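Local coordinates for protein inactive glucansucrase (Lactobacillus reuteri, PDB 5JBD) that is an inactive glucansucrase of glycosyl hydrolase family 70, built on a circularly permuted TIM-type barrel, with a bound calcium ion, at residues 269-274 / 726-731; 275-280 / 732-737; 669-674 / 720-725; 684-689 / 740-745. One frame throughout, in Å; residues are numbered along the deposited sequence. Where two conformers were deposited one is given.

How the contacts relate
All four contacts gather round helix 727-739, the strand it leads to and that strand's neighbours in the parallel barrel sheet. In chain order the pieces run 269-274, 275-280, 669-674, 684-689, then 720-725 through 740-745 almost without a break. Contacts 1 and 2, centres about 9 Å apart, share helix 727-739, its first turns in one and its middle in the other. Contact 3 sits at the start of helix 670-676, next to helix 727-739, and contact 4 joins strands 688-691 and 743-748. Contacts 2 and 4 reach the same sheet, where 279-282 adjoins 743-748 despite some 460 residues between them, as in the circularly permuted barrels of this family.

Contact 1: 269-274 / 726-731; sequences MGYNPD and SGEELA
The Y271 ring lies against the first turn of helix 727-739, with E728 CA 3.8 Å above one face and M269 CB above the opposite face, both offset toward the rim. G727 carries no side chain, so the ring comes down on bare backbone: Y271 CE2 is 3.5 Å from G727 C, and G727 O approaches CD2 obliquely. At the root of the side chain, Y271 CB meets A731 CB at 3.7 Å, one helical turn further on. Water 1 accepts from E728 N at 3.0 Å and has a weak link to Y271 OH; water 2 accepts from N272 N and donates to E728 O. This is a loop leaving helix 265-269 and crossing an outer helix of the barrel near its N-terminus, where S726 and E729 form a capping box: E729 N donates to S726 OG and S726 N to E729 OE1. N272 packs its CB 3.6 Å from A731 O. Its CG is anti to the backbone N (chi1 -169°), and the amide it carries is used at both ends. OD1 accepts from D274 N at 2.9 Å in the carbonyl plane, closing an Asx turn, and ND2 bonds to N732 OD1.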
loop_
_atom_site.group_PDB
_atom_site.type_symbol
_atom_site.label_atom_id
_atom_site.label_comp_id
_atom_site.label_asym_id
_atom_site.label_seq_id
_atom_site.Cartn_x
_atom_site.Cartn_y
_atom_site.Cartn_z
ATOM N N MET A 269 -13.622 8.706 20.127
ATOM C CA MET A 269 -13.822 7.338 20.646
ATOM C C MET A 269 -14.003 7.277 22.160
ATOM O O MET A 269 -14.351 6.228 22.690
ATOM C CB MET A 269 -12.637 6.446 20.261
ATOM C CG MET A 269 -12.535 6.160 18.768
ATOM S SD MET A 269 -14.012 5.400 18.046
ATOM C CE MET A 269 -14.072 3.863 18.976
ATOM N N GLY A 270 -13.783 8.393 22.851
ATOM C CA GLY A 270 -13.727 8.393 24.307
ATOM C C GLY A 270 -12.484 7.696 24.848
ATOM O O GLY A 270 -12.476 7.223 25.982
ATOM N N TYR A 271 -11.420 7.667 24.046
ATOM C CA TYR A 271 -10.131 7.152 24.479
ATOM C C TYR A 271 -9.306 8.359 24.978
ATOM O O TYR A 271 -9.881 9.396 25.337
ATOM C CB TYR A 271 -9.454 6.417 23.321
ATOM C CG TYR A 271 -10.168 5.187 22.784
ATOM C CD1 TYR A 271 -11.144 4.511 23.523
ATOM C CD2 TYR A 271 -9.823 4.668 21.549
ATOM C CE1 TYR A 271 -11.773 3.389 23.018
ATOM C CE2 TYR A 271 -10.439 3.540 21.043
ATOM C CZ TYR A 271 -11.410 2.897 21.783
ATOM O OH TYR A 271 -12.027 1.778 21.278
ATOM N N ASN A 272 -7.980 8.237 25.041
ATOM C CA ASN A 272 -7.162 9.336 25.520
ATOM C C ASN A 272 -7.544 10.601 24.751
ATOM O O ASN A 272 -7.444 10.608 23.525
ATOM C CB ASN A 272 -5.671 9.059 25.321
ATOM C CG ASN A 272 -4.802 10.064 26.049
ATOM O OD1 ASN A 272 -4.895 11.266 25.825
ATOM N ND2 ASN A 272 -3.948 9.570 26.922
ATOM N N PRO A 273 -7.984 11.661 25.461
ATOM C CA PRO A 273 -8.457 12.847 24.748
ATOM C C PRO A 273 -7.373 13.617 23.968
ATOM O O PRO A 273 -7.727 14.477 23.179
ATOM C CB PRO A 273 -9.067 13.718 25.861
ATOM C CG PRO A 273 -8.373 13.282 27.103
ATOM C CD PRO A 273 -8.066 11.825 26.926
ATOM N N ASP A 274 -6.091 13.337 24.208
ATOM C CA ASP A 274 -5.003 13.913 23.420
ATOM C C ASP A 274 -4.491 12.946 22.326
ATOM O O ASP A 274 -3.494 13.232 21.673
ATOM C CB ASP A 274 -3.859 14.340 24.352
ATOM C CG ASP A 274 -2.805 15.188 23.643
ATOM O OD1 ASP A 274 -3.175 16.149 22.947
ATOM O OD2 ASP A 274 -1.599 14.886 23.749
ATOM N N SER A 726 -4.431 -2.228 20.039
ATOM C CA SER A 726 -5.819 -1.750 20.107
ATOM C C SER A 726 -5.895 -0.240 19.856
ATOM O O SER A 726 -4.887 0.480 19.928
ATOM C CB SER A 726 -6.410 -2.052 21.483
ATOM O OG SER A 726 -5.712 -1.353 22.506
ATOM N N GLY A 727 -7.117 0.223 19.607
ATOM C CA GLY A 727 -7.398 1.638 19.445
ATOM C C GLY A 727 -7.101 2.431 20.705
ATOM O O GLY A 727 -6.603 3.565 20.624
ATOM N N GLU A 728 -7.405 1.841 21.866
ATOM C CA GLU A 728 -7.121 2.483 23.155
ATOM C C GLU A 728 -5.618 2.677 23.328
ATOM O O GLU A 728 -5.157 3.725 23.775
ATOM C CB GLU A 728 -7.637 1.652 24.345
ATOM C CG GLU A 728 -7.979 2.478 25.543
ATOM C CD GLU A 728 -8.531 1.652 26.695
ATOM O OE1 GLU A 728 -9.541 0.930 26.520
ATOM O OE2 GLU A 728 -7.946 1.733 27.779
ATOM N N GLU A 729 -4.862 1.640 22.993
ATOM C CA GLU A 729 -3.395 1.715 23.037
ATOM C C GLU A 729 -2.861 2.796 22.073
ATOM O O GLU A 729 -2.041 3.623 22.466
ATOM C CB GLU A 729 -2.791 0.347 22.735
ATOM C CG GLU A 729 -2.872 -0.632 23.904
ATOM C CD GLU A 729 -2.528 -2.061 23.533
ATOM O OE1 GLU A 729 -2.475 -2.387 22.317
ATOM O OE2 GLU A 729 -2.322 -2.879 24.467
ATOM N N LEU A 730 -3.372 2.801 20.840
ATOM C CA LEU A 730 -3.018 3.823 19.849
ATOM C C LEU A 730 -3.206 5.247 20.398
ATOM O O LEU A 730 -2.297 6.083 20.313
ATOM C CB LEU A 730 -3.834 3.652 18.562
ATOM C CG LEU A 730 -3.675 4.734 17.475
ATOM C CD1 LEU A 730 -2.220 4.913 17.071
ATOM C CD2 LEU A 730 -4.502 4.390 16.253
ATOM N N ALA A 731 -4.372 5.517 20.976
ATOM C CA ALA A 731 -4.641 6.852 21.524
ATOM C C ALA A 731 -3.681 7.243 22.650
ATOM O O ALA A 731 -3.230 8.394 22.710
ATOM C CB ALA A 731 -6.082 6.960 22.000
HETATM O O HOH W 1 -9.438 -0.310 21.983
HETATM O O HOH W 2 -6.665 5.617 25.300
#

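Contact 2: 275-280 / 732-737; sequences GNFDGF and NTIAAL
I734 reaches from helix 727-739 to the segment leading into strand 279-282, and CB and both methyl ends, CG2 and CD1, find a partner there. CB comes first, 3.8 Å from G275 CA, at the point where the two backbones approach most closely and where glycine leaves only backbone to pack against. From CB the chain forks. CG2, anti to the backbone N, lies along the peptide that follows: it touches G275 CA and N276 N, and I734 CG2 is 3.4 Å from N276 O. That carbonyl oxygen is buried here with no polar partner in the model, so a methyl group is what it meets. CG1 takes the other branch, anti to the carbonyl carbon (chi1 -67°), and an extended second torsion (chi2 165°) carries CD1 out over the F277 ring. There I734 CD1 makes a CH-pi contact over the face, 3.7 Å from F277 CZ and slightly toward the CE1-CZ rim. The two side chains cross at about a right angle. The CB of F277 is directed away from the helix, yet the ring swings back beneath I734 and also touches V744 and E746 of strand 743-748. Nearby, D278 OD2 accepts from H738 NE2 and from V744 N, tying the same segment to the end of the helix and to the adjacent strand 743-748. No hydrogen bond crosses between 275-280 and 732-737; the join is apolar, an outer helix of the beta/alpha barrel laid against the loop that leads into barrel strand 279-282.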
loop_
_atom_site.group_PDB
_atom_site.type_symbol
_atom_site.label_atom_id
_atom_site.label_comp_id
_atom_site.label_asym_id
_atom_site.label_seq_id
_atom_site.Cartn_x
_atom_site.Cartn_y
_atom_site.Cartn_z
ATOM N N GLY A 275 -5.196 11.837 22.105
ATOM C CA GLY A 275 -4.780 10.805 21.166
ATOM C C GLY A 275 -5.350 11.024 19.779
ATOM O O GLY A 275 -6.055 10.169 19.254
ATOM N N ASN A 276 -4.993 12.157 19.184
ATOM C CA ASN A 276 -5.526 12.600 17.913
ATOM C C ASN A 276 -4.378 12.805 16.923
ATOM O O ASN A 276 -3.358 13.395 17.284
ATOM C CB ASN A 276 -6.257 13.937 18.148
ATOM C CG ASN A 276 -7.231 13.896 19.348
ATOM O OD1 ASN A 276 -8.203 13.144 19.368
ATOM N ND2 ASN A 276 -6.961 14.724 20.353
ATOM N N PHE A 277 -4.530 12.320 15.688
ATOM C CA PHE A 277 -3.529 12.553 14.661
ATOM C C PHE A 277 -3.487 14.052 14.283
ATOM O O PHE A 277 -4.515 14.743 14.339
ATOM C CB PHE A 277 -3.786 11.677 13.435
ATOM C CG PHE A 277 -3.527 10.213 13.672
ATOM C CD1 PHE A 277 -2.226 9.736 13.813
ATOM C CD2 PHE A 277 -4.573 9.302 13.752
ATOM C CE1 PHE A 277 -1.982 8.380 14.037
ATOM C CE2 PHE A 277 -4.335 7.950 13.972
ATOM C CZ PHE A 277 -3.037 7.486 14.113
ATOM N N ASP A 278 -2.292 14.525 13.930
ATOM C CA ASP A 278 -2.015 15.915 13.579
ATOM C C ASP A 278 -2.025 16.162 12.072
ATOM O O ASP A 278 -2.213 17.301 11.622
ATOM C CB ASP A 278 -0.654 16.317 14.134
ATOM C CG ASP A 278 -0.594 16.189 15.640
ATOM O OD1 ASP A 278 -1.258 16.997 16.331
ATOM O OD2 ASP A 278 0.079 15.247 16.133
ATOM N N GLY A 279 -1.801 15.111 11.297
ATOM C CA GLY A 279 -1.753 15.221 9.852
ATOM C C GLY A 279 -1.673 13.861 9.207
ATOM O O GLY A 279 -1.853 12.845 9.893
ATOM N N PHE A 280 -1.412 13.840 7.900
ATOM C CA PHE A 280 -1.444 12.600 7.123
ATOM C C PHE A 280 -0.225 12.330 6.262
ATOM O O PHE A 280 0.391 13.248 5.696
ATOM C CB PHE A 280 -2.669 12.594 6.215
ATOM C CG PHE A 280 -3.957 12.734 6.958
ATOM C CD1 PHE A 280 -4.412 11.695 7.774
ATOM C CD2 PHE A 280 -4.719 13.894 6.865
ATOM C CE1 PHE A 280 -5.602 11.811 8.471
ATOM C CE2 PHE A 280 -5.916 14.009 7.564
ATOM C CZ PHE A 280 -6.358 12.973 8.365
ATOM N N ASN A 732 -3.374 6.298 23.545
ATOM C CA ASN A 732 -2.381 6.540 24.598
ATOM C C ASN A 732 -0.981 6.739 24.020
ATOM O O ASN A 732 -0.230 7.570 24.515
ATOM C CB ASN A 732 -2.359 5.396 25.619
ATOM C CG ASN A 732 -3.511 5.471 26.605
ATOM O OD1 ASN A 732 -3.986 6.561 26.984
ATOM N ND2 ASN A 732 -3.966 4.319 27.032
ATOM N N THR A 733 -0.655 5.996 22.958
ATOM C CA THR A 733 0.636 6.142 22.278
ATOM C C THR A 733 0.781 7.519 21.627
ATOM O O THR A 733 1.819 8.168 21.771
ATOM C CB THR A 733 0.842 5.017 21.242
ATOM O OG1 THR A 733 0.746 3.752 21.911
ATOM C CG2 THR A 733 2.201 5.128 20.559
ATOM N N ILE A 734 -0.274 7.978 20.949
ATOM C CA ILE A 734 -0.258 9.317 20.342
ATOM C C ILE A 734 -0.037 10.386 21.421
ATOM O O ILE A 734 0.765 11.312 21.233
ATOM C CB ILE A 734 -1.535 9.594 19.525
ATOM C CG1 ILE A 734 -1.565 8.681 18.299
ATOM C CG2 ILE A 734 -1.591 11.058 19.081
ATOM C CD1 ILE A 734 -2.902 8.600 17.613
ATOM N N ALA A 735 -0.733 10.242 22.547
ATOM C CA ALA A 735 -0.601 11.186 23.675
ATOM C C ALA A 735 0.813 11.195 24.248
ATOM O O ALA A 735 1.351 12.262 24.563
ATOM C CB ALA A 735 -1.604 10.866 24.764
ATOM N N ALA A 736 1.406 10.006 24.374
ATOM C CA ALA A 736 2.792 9.884 24.844
ATOM C C ALA A 736 3.787 10.571 23.898
ATOM O O ALA A 736 4.689 11.269 24.353
ATOM C CB ALA A 736 3.165 8.418 25.042
ATOM N N LEU A 737 3.602 10.403 22.594
ATOM C CA LEU A 737 4.439 11.098 21.612
ATOM C C LEU A 737 4.230 12.615 21.686
ATOM O O LEU A 737 5.192 13.376 21.636
ATOM C CB LEU A 737 4.160 10.583 20.199
ATOM C CG LEU A 737 4.567 9.117 19.967
ATOM C CD1 LEU A 737 3.970 8.586 18.683
ATOM C CD2 LEU A 737 6.085 8.960 19.948
#

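Contact 3: 669-674 / 720-725; sequences HAYNVI and NPTKYG
One backbone oxygen, Y724 O, both accepts from Y671 N and lies over a face of the Y671 ring. The bond to Y671 N is 3.1 Å long and nearly straight at 171°, the donor tilted somewhat from the carbonyl plane; the oxygen also stands 3.4 Å from Y671 CG. Further along the same face Y724 CB makes a CH-pi contact, 3.6 Å from the Y671 ring centroid and 23° off its normal. Y671 CD2 packs obliquely 3.5 Å from G725 CA, where there is no room for a side chain and the backbone angles also call for glycine. A670 N, in the first turn of the helix, gives its hydrogen to water 3 at 2.7 Å, and this water donates to K723 O. At the ring edge, water 4 lies in plane and accepts from both Y671 OH and T722 OG1. T722 OG1 in turn accepts from Y724 N, forming an ST turn. H669, the N-cap residue, sets ND1 3.5 Å from G725 CA. Thus the loop preceding helix 727-739 covers the N-terminus of helix 670-676, while H669 ND1 bonds E729 OE1 and the Y671 ring reaches L730 of helix 727-739 and M691 of strand 688-691.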
loop_
_atom_site.group_PDB
_atom_site.type_symbol
_atom_site.label_atom_id
_atom_site.label_comp_id
_atom_site.label_asym_id
_atom_site.label_seq_id
_atom_site.Cartn_x
_atom_site.Cartn_y
_atom_site.Cartn_z
ATOM N N HIS A 669 3.186 -5.298 21.803
ATOM C CA HIS A 669 2.418 -4.499 20.852
ATOM C C HIS A 669 3.233 -3.262 20.503
ATOM O O HIS A 669 3.700 -2.556 21.391
ATOM C CB HIS A 669 1.082 -4.040 21.447
ATOM C CG HIS A 669 0.054 -5.123 21.573
ATOM N ND1 HIS A 669 -1.251 -4.862 21.935
ATOM C CD2 HIS A 669 0.131 -6.462 21.387
ATOM C CE1 HIS A 669 -1.938 -5.988 21.949
ATOM N NE2 HIS A 669 -1.122 -6.975 21.618
ATOM N N ALA A 670 3.395 -2.996 19.216
ATOM C CA ALA A 670 4.161 -1.825 18.784
ATOM C C ALA A 670 3.670 -0.548 19.480
ATOM O O ALA A 670 4.485 0.275 19.899
ATOM C CB ALA A 670 4.100 -1.675 17.265
ATOM N N TYR A 671 2.349 -0.405 19.653
ATOM C CA TYR A 671 1.814 0.795 20.300
ATOM C C TYR A 671 2.383 0.975 21.701
ATOM O O TYR A 671 2.790 2.076 22.065
ATOM C CB TYR A 671 0.274 0.804 20.322
ATOM C CG TYR A 671 -0.413 0.923 18.955
ATOM C CD1 TYR A 671 0.191 1.581 17.882
ATOM C CD2 TYR A 671 -1.661 0.353 18.740
ATOM C CE1 TYR A 671 -0.423 1.655 16.640
ATOM C CE2 TYR A 671 -2.292 0.439 17.511
ATOM C CZ TYR A 671 -1.664 1.112 16.457
ATOM O OH TYR A 671 -2.267 1.197 15.233
ATOM N N ASN A 672 2.469 -0.113 22.464
ATOM C CA ASN A 672 2.993 -0.041 23.830
ATOM C C ASN A 672 4.496 0.201 23.878
ATOM O O ASN A 672 4.981 0.983 24.705
ATOM C CB ASN A 672 2.594 -1.295 24.623
ATOM C CG ASN A 672 1.078 -1.414 24.781
ATOM O OD1 ASN A 672 0.361 -0.403 24.758
ATOM N ND2 ASN A 672 0.581 -2.632 24.899
ATOM N N VAL A 673 5.226 -0.466 22.991
ATOM C CA VAL A 673 6.675 -0.259 22.883
ATOM C C VAL A 673 6.974 1.194 22.487
ATOM O O VAL A 673 7.848 1.828 23.082
ATOM C CB VAL A 673 7.330 -1.264 21.897
ATOM C CG1 VAL A 673 8.829 -0.999 21.770
ATOM C CG2 VAL A 673 7.060 -2.696 22.348
ATOM N N ILE A 674 6.220 1.737 21.529
ATOM C CA ILE A 674 6.409 3.138 21.085
ATOM C C ILE A 674 6.186 4.124 22.246
ATOM O O ILE A 674 7.021 5.006 22.485
ATOM C CB ILE A 674 5.525 3.481 19.858
ATOM C CG1 ILE A 674 5.994 2.708 18.624
ATOM C CG2 ILE A 674 5.535 4.980 19.554
ATOM C CD1 ILE A 674 4.971 2.566 17.514
ATOM N N ASN A 720 -9.620 -7.940 19.899
ATOM C CA ASN A 720 -9.183 -8.139 18.523
ATOM C C ASN A 720 -8.246 -6.991 18.098
ATOM O O ASN A 720 -8.639 -6.126 17.328
ATOM C CB ASN A 720 -10.390 -8.244 17.583
ATOM C CG ASN A 720 -11.234 -9.478 17.855
ATOM O OD1 ASN A 720 -11.053 -10.513 17.216
ATOM N ND2 ASN A 720 -12.151 -9.380 18.816
ATOM N N PRO A 721 -7.008 -6.969 18.627
ATOM C CA PRO A 721 -6.067 -5.931 18.178
ATOM C C PRO A 721 -5.661 -6.098 16.707
ATOM O O PRO A 721 -5.837 -7.172 16.124
ATOM C CB PRO A 721 -4.858 -6.119 19.105
ATOM C CG PRO A 721 -4.923 -7.546 19.535
ATOM C CD PRO A 721 -6.387 -7.900 19.589
ATOM N N THR A 722 -5.142 -5.025 16.101
ATOM C CA THR A 722 -4.507 -5.129 14.791
ATOM C C THR A 722 -3.114 -5.696 15.069
ATOM O O THR A 722 -2.814 -6.042 16.217
ATOM C CB THR A 722 -4.417 -3.751 14.101
ATOM O OG1 THR A 722 -3.523 -2.909 14.840
ATOM C CG2 THR A 722 -5.816 -3.109 14.021
ATOM N N LYS A 723 -2.254 -5.789 14.060
ATOM C CA LYS A 723 -0.867 -6.171 14.320
ATOM C C LYS A 723 -0.252 -5.285 15.408
ATOM O O LYS A 723 0.501 -5.774 16.256
ATOM C CB LYS A 723 -0.005 -6.108 13.046
ATOM C CG LYS A 723 1.391 -6.717 13.233
ATOM C CD LYS A 723 2.321 -6.482 12.047
ATOM C CE LYS A 723 1.961 -7.358 10.855
ATOM N NZ LYS A 723 2.943 -7.197 9.752
ATOM N N TYR A 724 -0.600 -3.992 15.390
ATOM C CA TYR A 724 0.097 -2.964 16.177
ATOM C C TYR A 724 -0.443 -2.830 17.599
ATOM O O TYR A 724 0.277 -2.381 18.504
ATOM C CB TYR A 724 0.043 -1.609 15.429
ATOM C CG TYR A 724 0.449 -1.759 13.973
ATOM C CD1 TYR A 724 1.772 -2.019 13.627
ATOM C CD2 TYR A 724 -0.501 -1.721 12.954
ATOM C CE1 TYR A 724 2.156 -2.200 12.299
ATOM C CE2 TYR A 724 -0.135 -1.885 11.621
ATOM C CZ TYR A 724 1.205 -2.121 11.297
ATOM O OH TYR A 724 1.562 -2.313 9.985
ATOM N N GLY A 725 -1.709 -3.209 17.787
ATOM C CA GLY A 725 -2.395 -3.103 19.082
ATOM C C GLY A 725 -3.853 -2.687 18.927
ATOM O O GLY A 725 -4.443 -2.844 17.854
HETATM O O HOH W 3 2.917 -4.895 17.395
HETATM O O HOH W 4 -4.435 -0.364 14.901
#

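Contact 4: 684-689 / 740-745; sequences LGITDF and AGLKVQ
D688 and K743, then F689 and V744, pair in parallel register between strands 688-691 and 743-748, the first pair's side chains on one face of the sheet and the second pair's on the other. Three backbone bonds alternate along them: K743 N to T687 O (3.0 Å), F689 N to K743 O (2.9 Å) and Q745 N to F689 O (2.8 Å). Both oxygens of the D688 carboxylate are occupied. OD1 offers its anti lone pair to Q745 NE2 at 2.8 Å, in a bond bent to 140° and tilted out of the amide plane, the carboxylate and amide planes standing 39° apart; OD2 accepts from T687 OG1 at 2.7 Å and is also bonded to H650 ND1. A bend at chi2 (82°) turns Q745 CD back toward D688, and the other amide atom, OE1, bonds Y319 OH. T687 OG1 also accepts from M651 N. Apolar contact is carried by L742 CD2, 3.8 Å from I686 CG2 and 4.0 Å from F689 CD2. Each segment starts from a Schellman motif, at G685 and G741, ending helices 678-683 and 727-739. Strand 743-748 runs between 688-691 and 279-282, while F689 and V744 pack on L737 of helix 727-739.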
loop_
_atom_site.group_PDB
_atom_site.type_symbol
_atom_site.label_atom_id
_atom_site.label_comp_id
_atom_site.label_asym_id
_atom_site.label_seq_id
_atom_site.Cartn_x
_atom_site.Cartn_y
_atom_site.Cartn_z
ATOM N N LEU A 684 16.402 11.607 19.562
ATOM C CA LEU A 684 16.928 11.447 18.206
ATOM C C LEU A 684 16.559 12.583 17.239
ATOM O O LEU A 684 16.931 12.537 16.052
ATOM C CB LEU A 684 16.475 10.100 17.636
ATOM C CG LEU A 684 16.983 8.849 18.373
ATOM C CD1 LEU A 684 16.458 7.594 17.697
ATOM C CD2 LEU A 684 18.505 8.806 18.439
ATOM N N GLY A 685 15.844 13.601 17.721
ATOM C CA GLY A 685 15.441 14.730 16.879
ATOM C C GLY A 685 14.298 14.459 15.904
ATOM O O GLY A 685 14.088 15.238 14.963
ATOM N N ILE A 686 13.547 13.374 16.119
ATOM C CA ILE A 686 12.363 13.090 15.297
ATOM C C ILE A 686 11.285 14.083 15.712
ATOM O O ILE A 686 11.019 14.248 16.910
ATOM C CB ILE A 686 11.863 11.644 15.487
ATOM C CG1 ILE A 686 12.912 10.651 14.967
ATOM C CG2 ILE A 686 10.549 11.433 14.767
ATOM C CD1 ILE A 686 12.766 9.262 15.530
ATOM N N THR A 687 10.722 14.790 14.739
ATOM C CA THR A 687 9.662 15.762 15.011
ATOM C C THR A 687 8.278 15.282 14.545
ATOM O O THR A 687 7.259 15.764 15.053
ATOM C CB THR A 687 9.969 17.108 14.322
ATOM O OG1 THR A 687 9.948 16.931 12.907
ATOM C CG2 THR A 687 11.322 17.671 14.753
ATOM N N ASP A 688 8.250 14.349 13.591
ATOM C CA ASP A 688 7.024 13.908 12.945
ATOM C C ASP A 688 7.030 12.391 12.820
ATOM O O ASP A 688 7.900 11.818 12.155
ATOM C CB ASP A 688 6.907 14.577 11.578
ATOM C CG ASP A 688 6.580 16.060 11.699
ATOM O OD1 ASP A 688 5.384 16.400 11.883
ATOM O OD2 ASP A 688 7.539 16.877 11.653
ATOM N N PHE A 689 6.055 11.754 13.464
ATOM C CA PHE A 689 6.010 10.288 13.619
ATOM C C PHE A 689 4.963 9.724 12.670
ATOM O O PHE A 689 3.756 9.941 12.861
ATOM C CB PHE A 689 5.701 9.955 15.085
ATOM C CG PHE A 689 6.145 8.576 15.528
ATOM C CD1 PHE A 689 5.277 7.503 15.463
ATOM C CD2 PHE A 689 7.421 8.367 16.046
ATOM C CE1 PHE A 689 5.671 6.241 15.878
ATOM C CE2 PHE A 689 7.823 7.103 16.475
ATOM C CZ PHE A 689 6.947 6.042 16.388
ATOM N N ALA A 740 6.097 14.024 24.615
ATOM C CA ALA A 740 7.516 14.148 24.264
ATOM C C ALA A 740 7.840 15.273 23.263
ATOM O O ALA A 740 9.009 15.514 22.980
ATOM C CB ALA A 740 8.019 12.816 23.737
ATOM N N GLY A 741 6.815 15.936 22.711
ATOM C CA GLY A 741 6.984 17.105 21.845
ATOM C C GLY A 741 6.888 16.820 20.349
ATOM O O GLY A 741 7.174 17.695 19.558
ATOM N N LEU A 742 6.491 15.606 19.966
ATOM C CA LEU A 742 6.344 15.229 18.548
ATOM C C LEU A 742 4.940 15.508 18.051
ATOM O O LEU A 742 3.991 15.610 18.848
ATOM C CB LEU A 742 6.616 13.724 18.345
ATOM C CG LEU A 742 8.090 13.309 18.288
ATOM C CD1 LEU A 742 8.756 13.459 19.640
ATOM C CD2 LEU A 742 8.257 11.889 17.759
ATOM N N LYS A 743 4.806 15.591 16.734
ATOM C CA LYS A 743 3.513 15.508 16.065
ATOM C C LYS A 743 3.446 14.163 15.383
ATOM O O LYS A 743 4.486 13.560 15.096
ATOM C CB LYS A 743 3.337 16.636 15.043
ATOM C CG LYS A 743 3.378 18.042 15.657
ATOM C CD LYS A 743 2.190 18.313 16.560
ATOM C CE LYS A 743 2.164 19.780 16.986
ATOM N NZ LYS A 743 2.912 19.975 18.238
ATOM N N VAL A 744 2.225 13.689 15.143
ATOM C CA VAL A 744 1.990 12.332 14.659
ATOM C C VAL A 744 1.098 12.332 13.417
ATOM O O VAL A 744 0.030 12.954 13.417
ATOM C CB VAL A 744 1.312 11.476 15.758
ATOM C CG1 VAL A 744 1.335 9.996 15.381
ATOM C CG2 VAL A 744 1.972 11.690 17.119
ATOM N N GLN A 745 1.504 11.604 12.380
ATOM C CA GLN A 745 0.696 11.454 11.164
ATOM C C GLN A 745 0.183 10.037 11.003
ATOM O O GLN A 745 0.841 9.081 11.405
ATOM C CB GLN A 745 1.484 11.849 9.915
ATOM C CG GLN A 745 1.878 13.323 9.872
ATOM C CD GLN A 745 3.130 13.663 10.677
ATOM O OE1 GLN A 745 4.082 12.880 10.739
ATOM N NE2 GLN A 745 3.124 14.832 11.316
#